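Local coordinates for probable glutamine synthetase (Pseudomonas aeruginosa, PDB 4HPP), which belongs to the glutamine synthetase family and holds glutamic acid and a magnesium ion in its catalytic domain, at residues L259-H273 / V349-L363. Sequence-based numbering, arbitrary orientation.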
loop_
_atom_site.group_PDB
_atom_site.type_symbol
_atom_site.label_atom_id
_atom_site.label_comp_id
_atom_site.label_asym_id
_atom_site.label_seq_id
_atom_site.Cartn_x
_atom_site.Cartn_y
_atom_site.Cartn_z
ATOM N N LEU A 259 35.122 21.679 -48.530
ATOM C CA LEU A 259 33.837 21.948 -49.163
ATOM C C LEU A 259 33.965 21.973 -50.691
ATOM O O LEU A 259 34.887 22.594 -51.210
ATOM C CB LEU A 259 33.287 23.295 -48.664
ATOM C CG LEU A 259 31.804 23.598 -48.852
ATOM C CD1 LEU A 259 30.921 22.364 -48.670
ATOM C CD2 LEU A 259 31.357 24.695 -47.894
ATOM N N SER A 260 33.047 21.282 -51.380
ATOM C CA SER A 260 32.884 21.309 -52.834
ATOM C C SER A 260 32.389 22.627 -53.332
ATOM O O SER A 260 31.736 23.358 -52.596
ATOM C CB SER A 260 31.820 20.320 -53.229
ATOM O OG SER A 260 32.412 19.172 -53.781
ATOM N N GLU A 261 32.651 22.925 -54.600
ATOM C CA GLU A 261 31.943 24.023 -55.258
ATOM C C GLU A 261 30.441 23.788 -55.112
ATOM O O GLU A 261 29.736 24.648 -54.567
ATOM C CB GLU A 261 32.313 24.127 -56.733
ATOM C CG GLU A 261 31.538 25.219 -57.454
ATOM C CD GLU A 261 32.334 25.874 -58.559
ATOM O OE1 GLU A 261 32.943 25.118 -59.354
ATOM O OE2 GLU A 261 32.344 27.134 -58.611
ATOM N N LEU A 262 29.969 22.622 -55.573
ATOM C CA LEU A 262 28.608 22.186 -55.243
ATOM C C LEU A 262 28.225 22.547 -53.768
ATOM O O LEU A 262 27.296 23.330 -53.507
ATOM C CB LEU A 262 28.418 20.681 -55.514
ATOM C CG LEU A 262 27.034 20.111 -55.115
ATOM C CD1 LEU A 262 25.899 20.674 -55.954
ATOM C CD2 LEU A 262 27.003 18.593 -55.179
ATOM N N GLY A 263 28.972 21.988 -52.823
ATOM C CA GLY A 263 28.797 22.315 -51.434
ATOM C C GLY A 263 28.558 23.777 -51.179
ATOM O O GLY A 263 27.521 24.140 -50.621
ATOM N N GLU A 264 29.501 24.620 -51.587
ATOM C CA GLU A 264 29.373 26.063 -51.348
ATOM C C GLU A 264 28.094 26.654 -51.957
ATOM O O GLU A 264 27.487 27.525 -51.361
ATOM C CB GLU A 264 30.580 26.829 -51.875
ATOM C CG GLU A 264 31.845 26.003 -51.990
ATOM C CD GLU A 264 33.085 26.847 -52.250
ATOM O OE1 GLU A 264 34.206 26.343 -51.964
ATOM O OE2 GLU A 264 32.942 28.010 -52.724
ATOM N N HIS A 265 27.683 26.198 -53.135
ATOM C CA HIS A 265 26.426 26.689 -53.696
ATOM C C HIS A 265 25.275 26.312 -52.777
ATOM O O HIS A 265 24.486 27.170 -52.326
ATOM C CB HIS A 265 26.199 26.175 -55.126
ATOM C CG HIS A 265 27.226 26.676 -56.146
ATOM N ND1 HIS A 265 27.554 27.991 -56.277
ATOM C CD2 HIS A 265 27.976 25.983 -57.118
ATOM C CE1 HIS A 265 28.488 28.120 -57.255
ATOM N NE2 HIS A 265 28.742 26.893 -57.763
ATOM N N TRP A 266 25.198 25.027 -52.449
ATOM C CA TRP A 266 24.189 24.540 -51.521
ATOM C C TRP A 266 24.095 25.335 -50.210
ATOM O O TRP A 266 23.027 25.882 -49.852
ATOM C CB TRP A 266 24.390 23.057 -51.283
ATOM C CG TRP A 266 23.177 22.471 -50.632
ATOM C CD1 TRP A 266 22.049 21.966 -51.256
ATOM C CD2 TRP A 266 22.902 22.349 -49.174
ATOM N NE1 TRP A 266 21.140 21.531 -50.324
ATOM C CE2 TRP A 266 21.581 21.737 -49.062
ATOM C CE3 TRP A 266 23.619 22.647 -47.999
ATOM C CZ2 TRP A 266 20.995 21.447 -47.818
ATOM C CZ3 TRP A 266 23.024 22.356 -46.750
ATOM C CH2 TRP A 266 21.731 21.775 -46.662
ATOM N N ALA A 267 25.210 25.426 -49.490
ATOM C CA ALA A 267 25.265 26.213 -48.262
ATOM C C ALA A 267 24.853 27.674 -48.470
ATOM O O ALA A 267 24.221 28.298 -47.576
ATOM C CB ALA A 267 26.650 26.136 -47.648
ATOM N N ALA A 268 25.192 28.217 -49.638
ATOM C CA ALA A 268 24.904 29.633 -49.921
ATOM C C ALA A 268 23.382 29.927 -50.033
ATOM O O ALA A 268 22.856 30.948 -49.505
ATOM C CB ALA A 268 25.648 30.065 -51.165
ATOM N N GLY A 269 22.681 28.994 -50.679
ATOM C CA GLY A 269 21.209 29.044 -50.777
ATOM C C GLY A 269 20.482 28.974 -49.446
ATOM O O GLY A 269 19.530 29.736 -49.202
ATOM N N VAL A 270 20.944 28.050 -48.597
ATOM C CA VAL A 270 20.459 27.894 -47.242
ATOM C C VAL A 270 20.680 29.221 -46.530
ATOM O O VAL A 270 19.737 29.749 -45.913
ATOM C CB VAL A 270 21.226 26.769 -46.499
ATOM C CG1 VAL A 270 20.954 26.778 -44.993
ATOM C CG2 VAL A 270 20.981 25.395 -47.121
ATOM N N LEU A 271 21.913 29.755 -46.604
ATOM C CA LEU A 271 22.243 31.040 -45.950
ATOM C C LEU A 271 21.376 32.221 -46.436
ATOM O O LEU A 271 20.869 32.982 -45.626
ATOM C CB LEU A 271 23.749 31.374 -46.026
ATOM C CG LEU A 271 24.622 30.404 -45.206
ATOM C CD1 LEU A 271 25.967 30.965 -44.836
ATOM C CD2 LEU A 271 23.951 29.942 -43.915
ATOM N N ALA A 272 21.180 32.359 -47.742
ATOM C CA ALA A 272 20.492 33.537 -48.274
ATOM C C ALA A 272 19.029 33.527 -47.886
ATOM O O ALA A 272 18.427 34.594 -47.641
ATOM C CB ALA A 272 20.645 33.589 -49.760
ATOM N N HIS A 273 18.486 32.312 -47.767
ATOM C CA HIS A 273 17.103 32.123 -47.364
ATOM C C HIS A 273 16.853 31.889 -45.907
ATOM O O HIS A 273 15.696 31.877 -45.487
ATOM C CB HIS A 273 16.477 30.998 -48.174
ATOM C CG HIS A 273 16.402 31.296 -49.652
ATOM N ND1 HIS A 273 15.518 32.180 -50.175
ATOM C CD2 HIS A 273 17.169 30.829 -50.718
ATOM C CE1 HIS A 273 15.702 32.253 -51.501
ATOM N NE2 HIS A 273 16.708 31.421 -51.831
ATOM N N VAL A 349 14.555 23.275 -46.071
ATOM C CA VAL A 349 15.996 23.488 -46.060
ATOM C C VAL A 349 16.580 23.024 -47.394
ATOM O O VAL A 349 17.372 23.743 -48.034
ATOM C CB VAL A 349 16.680 22.751 -44.863
ATOM C CG1 VAL A 349 18.211 22.707 -45.007
ATOM C CG2 VAL A 349 16.233 23.356 -43.533
ATOM N N LEU A 350 16.164 21.841 -47.828
ATOM C CA LEU A 350 16.724 21.256 -49.042
ATOM C C LEU A 350 16.340 22.135 -50.217
ATOM O O LEU A 350 17.071 22.178 -51.216
ATOM C CB LEU A 350 16.236 19.828 -49.254
ATOM C CG LEU A 350 16.902 18.556 -48.668
ATOM C CD1 LEU A 350 16.007 17.331 -48.946
ATOM C CD2 LEU A 350 18.282 18.302 -49.257
ATOM N N ILE A 351 15.218 22.863 -50.077
ATOM C CA ILE A 351 14.730 23.762 -51.139
ATOM C C ILE A 351 15.732 24.894 -51.336
ATOM O O ILE A 351 16.295 25.045 -52.435
ATOM C CB ILE A 351 13.294 24.326 -50.884
ATOM C CG1 ILE A 351 12.223 23.346 -51.387
ATOM C CG2 ILE A 351 13.067 25.589 -51.692
ATOM C CD1 ILE A 351 10.860 23.548 -50.781
ATOM N N ALA A 352 15.965 25.659 -50.264
ATOM C CA ALA A 352 16.800 26.845 -50.351
ATOM C C ALA A 352 18.192 26.458 -50.808
ATOM O O ALA A 352 18.819 27.202 -51.555
ATOM C CB ALA A 352 16.854 27.579 -49.025
ATOM N N GLY A 353 18.649 25.289 -50.361
ATOM C CA GLY A 353 19.900 24.684 -50.818
ATOM C C GLY A 353 19.849 24.469 -52.310
ATOM O O GLY A 353 20.762 24.901 -53.034
ATOM N N ARG A 354 18.778 23.824 -52.773
ATOM C CA ARG A 354 18.557 23.610 -54.219
ATOM C C ARG A 354 18.667 24.939 -54.952
ATOM O O ARG A 354 19.456 25.066 -55.861
ATOM C CB ARG A 354 17.184 22.973 -54.524
ATOM C CG ARG A 354 17.175 21.807 -55.525
ATOM C CD ARG A 354 15.827 21.618 -56.261
ATOM N NE ARG A 354 14.591 21.980 -55.521
ATOM C CZ ARG A 354 13.725 22.950 -55.859
ATOM N NH1 ARG A 354 13.951 23.678 -56.935
ATOM N NH2 ARG A 354 12.632 23.211 -55.123
ATOM N N LEU A 355 17.868 25.925 -54.548
ATOM C CA LEU A 355 17.946 27.273 -55.102
ATOM C C LEU A 355 19.377 27.847 -55.079
ATOM O O LEU A 355 19.747 28.662 -55.927
ATOM C CB LEU A 355 17.037 28.212 -54.308
ATOM C CG LEU A 355 15.549 28.061 -54.559
ATOM C CD1 LEU A 355 14.835 29.224 -53.919
ATOM C CD2 LEU A 355 15.306 28.031 -56.064
ATOM N N GLY A 356 20.167 27.438 -54.092
ATOM C CA GLY A 356 21.546 27.863 -54.001
ATOM C C GLY A 356 22.283 27.280 -55.182
ATOM O O GLY A 356 22.958 28.000 -55.902
ATOM N N ILE A 357 22.114 25.977 -55.385
ATOM C CA ILE A 357 22.811 25.250 -56.429
ATOM C C ILE A 357 22.404 25.668 -57.833
ATOM O O ILE A 357 23.263 25.854 -58.686
ATOM C CB ILE A 357 22.582 23.737 -56.251
ATOM C CG1 ILE A 357 23.237 23.275 -54.931
ATOM C CG2 ILE A 357 23.048 22.965 -57.489
ATOM C CD1 ILE A 357 22.791 21.916 -54.452
ATOM N N GLU A 358 21.093 25.806 -58.052
ATOM C CA GLU A 358 20.470 26.210 -59.341
ATOM C C GLU A 358 20.929 27.573 -59.899
ATOM O O GLU A 358 21.045 27.743 -61.111
ATOM C CB GLU A 358 18.925 26.188 -59.224
ATOM C CG GLU A 358 18.375 24.780 -58.983
ATOM C CD GLU A 358 16.847 24.646 -58.937
ATOM O OE1 GLU A 358 16.096 25.632 -58.651
ATOM O OE2 GLU A 358 16.414 23.494 -59.202
ATOM N N ARG A 359 21.161 28.530 -59.008
ATOM C CA ARG A 359 21.599 29.888 -59.359
ATOM C C ARG A 359 23.087 30.123 -59.059
ATOM O O ARG A 359 23.528 31.267 -58.937
ATOM C CB ARG A 359 20.725 30.906 -58.616
ATOM C CG ARG A 359 19.276 30.590 -58.899
ATOM C CD ARG A 359 18.264 31.411 -58.129
ATOM N NE ARG A 359 16.940 30.866 -58.460
ATOM C CZ ARG A 359 15.761 31.464 -58.265
ATOM N NH1 ARG A 359 15.655 32.681 -57.690
ATOM N NH2 ARG A 359 14.669 30.820 -58.667
ATOM N N ARG A 360 23.831 29.021 -58.936
ATOM C CA ARG A 360 25.232 29.015 -58.546
ATOM C C ARG A 360 25.606 30.236 -57.709
ATOM O O ARG A 360 26.466 31.011 -58.071
ATOM C CB ARG A 360 26.135 28.852 -59.778
ATOM C CG ARG A 360 25.963 27.521 -60.513
ATOM C CD ARG A 360 26.216 27.635 -62.028
ATOM N NE ARG A 360 25.413 28.697 -62.616
ATOM C CZ ARG A 360 24.324 28.515 -63.352
ATOM N NH1 ARG A 360 23.903 27.285 -63.663
ATOM N NH2 ARG A 360 23.670 29.590 -63.797
ATOM N N LEU A 361 24.894 30.386 -56.601
ATOM C CA LEU A 361 25.067 31.409 -55.585
ATOM C C LEU A 361 26.445 31.355 -54.902
ATOM O O LEU A 361 26.894 30.304 -54.439
ATOM C CB LEU A 361 23.946 31.264 -54.547
ATOM C CG LEU A 361 22.892 32.367 -54.356
ATOM C CD1 LEU A 361 22.421 32.998 -55.651
ATOM C CD2 LEU A 361 21.704 31.833 -53.567
ATOM N N PRO A 362 27.132 32.502 -54.854
ATOM C CA PRO A 362 28.493 32.450 -54.307
ATOM C C PRO A 362 28.449 32.551 -52.782
ATOM O O PRO A 362 27.490 33.085 -52.257
ATOM C CB PRO A 362 29.151 33.707 -54.916
ATOM C CG PRO A 362 28.003 34.664 -55.237
ATOM C CD PRO A 362 26.721 33.870 -55.291
ATOM N N LEU A 363 29.501 32.116 -52.087
ATOM C CA LEU A 363 29.508 32.073 -50.631
ATOM C C LEU A 363 30.285 33.181 -49.946
ATOM O O LEU A 363 31.456 32.990 -49.655
ATOM C CB LEU A 363 30.141 30.751 -50.191
ATOM C CG LEU A 363 29.400 29.902 -49.149
ATOM C CD1 LEU A 363 30.414 28.966 -48.514
ATOM C CD2 LEU A 363 28.606 30.707 -48.091
#
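Trp266 lays a face of its indole over the backbone of Gly353, whose CA stands 3.6 Å from the centroid of the five-membered ring in a CH-pi contact. The ring is a knob among Val349, Leu350, Gly353 and Ile357; with CG anti to the backbone N (chi1 -165°) it lies against the neighbouring helix, and Ile357 CD1 meets its edge at Trp266 CD1. Its NE1 is hydrogen-bonded to the hydroxyl of Tyr119 in helix 108-121, which probably helps hold the turn of the ring. Here helices 261-281 and 342-358 of the catalytic domain illustrate close packing through glycine: the axes of their short segments approach to 6.2 Å at 123°, and Gly269 CA lies 3.5 Å from Gly356 CA. Gly269 CA also makes a CA-H...O contact with Ala352 O. Beyond the helix end the chain turns back over His265, placing Arg360 CA above one ring face, while ND1 donates a fairly straight bond (164°) to Leu361 O, 3.0 Å away. The carbonyl receives it from above its own plane, yet lies close to the plane of the imidazole. As the donor, ND1 carries a proton, and this one directional bond ties the loop to a junction otherwise made largely of apolar and CH contacts.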